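Local coordinates for McyG protein (Microcystis aeruginosa PCC 7806, PDB 4R0M) that probably activates a phenylalanine-like substrate as its adenylate and loads it onto a peptidyl carrier domain during microcystin biosynthesis, at residues L127-S132 against W150-N156. Sequence-based numbering, arbitrary orientation.
Sequences LILSDS and WQVISVN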
loop_
_atom_site.group_PDB
_atom_site.type_symbol
_atom_site.label_atom_id
_atom_site.label_comp_id
_atom_site.label_asym_id
_atom_site.label_seq_id
_atom_site.Cartn_x
_atom_site.Cartn_y
_atom_site.Cartn_z
ATOM N N LEU A 127 23.063 -7.767 -5.114
ATOM C CA LEU A 127 22.475 -8.849 -5.893
ATOM C C LEU A 127 20.955 -8.701 -5.982
ATOM O O LEU A 127 20.311 -8.229 -5.042
ATOM C CB LEU A 127 22.847 -10.204 -5.274
ATOM C CG LEU A 127 22.266 -11.499 -5.860
ATOM C CD1 LEU A 127 22.869 -11.829 -7.221
ATOM C CD2 LEU A 127 22.464 -12.655 -4.890
ATOM N N ILE A 128 20.395 -9.103 -7.118
ATOM C CA ILE A 128 18.955 -9.035 -7.341
ATOM C C ILE A 128 18.357 -10.437 -7.383
ATOM O O ILE A 128 18.792 -11.287 -8.161
ATOM C CB ILE A 128 18.612 -8.259 -8.632
ATOM C CG1 ILE A 128 19.176 -6.837 -8.560
ATOM C CG2 ILE A 128 17.103 -8.232 -8.865
ATOM C CD1 ILE A 128 19.314 -6.158 -9.903
ATOM N N LEU A 129 17.370 -10.663 -6.521
ATOM C CA LEU A 129 16.622 -11.911 -6.474
ATOM C C LEU A 129 15.418 -11.803 -7.397
ATOM O O LEU A 129 14.659 -10.835 -7.325
ATOM C CB LEU A 129 16.142 -12.176 -5.044
ATOM C CG LEU A 129 17.006 -12.866 -3.980
ATOM C CD1 LEU A 129 18.193 -11.984 -3.640
ATOM C CD2 LEU A 129 16.241 -13.265 -2.728
ATOM N N SER A 130 15.244 -12.795 -8.263
ATOM C CA SER A 130 14.098 -12.827 -9.165
ATOM C C SER A 130 13.457 -14.213 -9.204
ATOM O O SER A 130 13.869 -15.116 -8.467
ATOM C CB SER A 130 14.517 -12.384 -10.570
ATOM O OG SER A 130 13.385 -12.132 -11.379
ATOM N N ASP A 131 12.431 -14.368 -10.038
ATOM C CA ASP A 131 11.855 -15.681 -10.316
ATOM C C ASP A 131 12.239 -16.126 -11.728
ATOM O O ASP A 131 12.838 -15.353 -12.480
ATOM C CB ASP A 131 10.330 -15.696 -10.091
ATOM C CG ASP A 131 9.595 -14.622 -10.888
ATOM O OD1 ASP A 131 9.910 -14.422 -12.079
ATOM O OD2 ASP A 131 8.677 -13.986 -10.322
ATOM N N SER A 132 11.899 -17.364 -12.079
ATOM C CA SER A 132 12.292 -17.955 -13.364
ATOM C C SER A 132 11.676 -17.264 -14.587
ATOM O O SER A 132 12.245 -17.302 -15.679
ATOM C CB SER A 132 11.974 -19.451 -13.384
ATOM O OG SER A 132 12.684 -20.125 -12.362
ATOM N N TRP A 150 25.997 -5.819 -12.487
ATOM C CA TRP A 150 24.596 -6.233 -12.473
ATOM C C TRP A 150 24.497 -7.727 -12.416
ATOM O O TRP A 150 24.925 -8.423 -13.342
ATOM C CB TRP A 150 23.919 -5.709 -13.733
ATOM C CG TRP A 150 22.410 -5.779 -13.772
ATOM C CD1 TRP A 150 21.620 -6.741 -14.395
ATOM C CD2 TRP A 150 21.453 -4.814 -13.204
ATOM N NE1 TRP A 150 20.288 -6.454 -14.248
ATOM C CE2 TRP A 150 20.117 -5.314 -13.543
ATOM C CE3 TRP A 150 21.566 -3.637 -12.469
ATOM C CZ2 TRP A 150 18.961 -4.649 -13.155
ATOM C CZ3 TRP A 150 20.392 -2.974 -12.083
ATOM C CH2 TRP A 150 19.122 -3.469 -12.418
ATOM N N GLN A 151 23.943 -8.234 -11.317
ATOM C CA GLN A 151 23.792 -9.674 -11.109
ATOM C C GLN A 151 22.381 -10.029 -10.668
ATOM O O GLN A 151 21.828 -9.411 -9.753
ATOM C CB GLN A 151 24.812 -10.191 -10.089
ATOM C CG GLN A 151 26.151 -10.597 -10.686
ATOM C CD GLN A 151 26.089 -11.913 -11.453
ATOM O OE1 GLN A 151 25.323 -12.819 -11.108
ATOM N NE2 GLN A 151 26.906 -12.026 -12.496
ATOM N N VAL A 152 21.804 -11.026 -11.332
ATOM C CA VAL A 152 20.459 -11.499 -11.025
ATOM C C VAL A 152 20.478 -13.017 -10.861
ATOM O O VAL A 152 21.136 -13.722 -11.629
ATOM C CB VAL A 152 19.439 -11.117 -12.127
ATOM C CG1 VAL A 152 18.014 -11.239 -11.603
ATOM C CG2 VAL A 152 19.685 -9.702 -12.641
ATOM N N ILE A 153 19.764 -13.512 -9.854
ATOM C CA ILE A 153 19.637 -14.954 -9.635
ATOM C C ILE A 153 18.196 -15.339 -9.278
ATOM O O ILE A 153 17.503 -14.606 -8.571
ATOM C CB ILE A 153 20.657 -15.474 -8.584
ATOM C CG1 ILE A 153 20.696 -17.008 -8.580
ATOM C CG2 ILE A 153 20.376 -14.900 -7.195
ATOM C CD1 ILE A 153 21.939 -17.601 -7.953
ATOM N N SER A 154 17.747 -16.480 -9.791
ATOM C CA SER A 154 16.407 -16.974 -9.491
ATOM C C SER A 154 16.378 -17.701 -8.148
ATOM O O SER A 154 17.377 -18.298 -7.731
ATOM C CB SER A 154 15.902 -17.893 -10.605
ATOM O OG SER A 154 16.609 -19.120 -10.613
ATOM N N VAL A 155 15.227 -17.641 -7.480
ATOM C CA VAL A 155 15.009 -18.358 -6.225
ATOM C C VAL A 155 15.161 -19.871 -6.434
ATOM O O VAL A 155 15.731 -20.564 -5.588
ATOM C CB VAL A 155 13.630 -18.019 -5.611
ATOM C CG1 VAL A 155 13.367 -18.845 -4.358
ATOM C CG2 VAL A 155 13.542 -16.536 -5.285
ATOM N N ASN A 156 14.674 -20.365 -7.573
ATOM C CA ASN A 156 14.771 -21.783 -7.920
ATOM C C ASN A 156 16.194 -22.294 -8.149
ATOM O O ASN A 156 16.455 -23.487 -7.987
ATOM C CB ASN A 156 13.877 -22.115 -9.120
ATOM C CG ASN A 156 12.417 -22.279 -8.734
ATOM O OD1 ASN A 156 11.520 -21.847 -9.461
ATOM N ND2 ASN A 156 12.168 -22.908 -7.585
HETATM O O HOH W 1 12.819 -18.749 -9.212
#
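Two neighbouring parallel strands of a beta-alpha-beta unit, 128-130 and 152-154, pair here through a ladder in which I128 and S130 lend both their N-H and C=O groups. I128 N reaches Q151 O at 3.0 Å, and I128 O takes the N-H of I153 almost head-on, with a C=O...N angle of 175°. S130 N then binds I153 O at 2.9 Å. The fourth rung, V155 N to S130 O at 3.0 Å, carries the ladder into the first turn of helix 155-158, whose N-cap is S154, its OG bonded to E157 N.

On the face bearing I128, V152 and S130, helix 135-144 packs against S130 and V152, and V152 CG1 lies 3.8 Å from S130 CB. At the N-terminal end of the pair, I128 CD1 sits over one face of the W150 indole, 3.7 Å from the centroid of the six-membered ring in a CH-pi contact. W150 CG is anti to the backbone N (chi1 -168°), which helps bring the indole back to I128, while NE1 is held by I138 O of the crossover helix and W120 meets the ring edge-to-face. Replacing this indole with an alanine is likely to strip I128 CD1 of its aromatic partner, I138 O of its donor and W120 of its edge-to-face contact.

On the face that carries L129 and I153, L127 CD2 touches I153 CG2 at 3.8 Å, and the side chain of L129 packs on A86 of helix 80-93. Strand 152-154 is an edge strand of a four-stranded parallel sheet, ordered 96-99, 72-76, 128-130, 152-154, and helix 135-144 connects strand 128-130 to it in the classic beta-alpha-beta crossover, here within the adenylation domain.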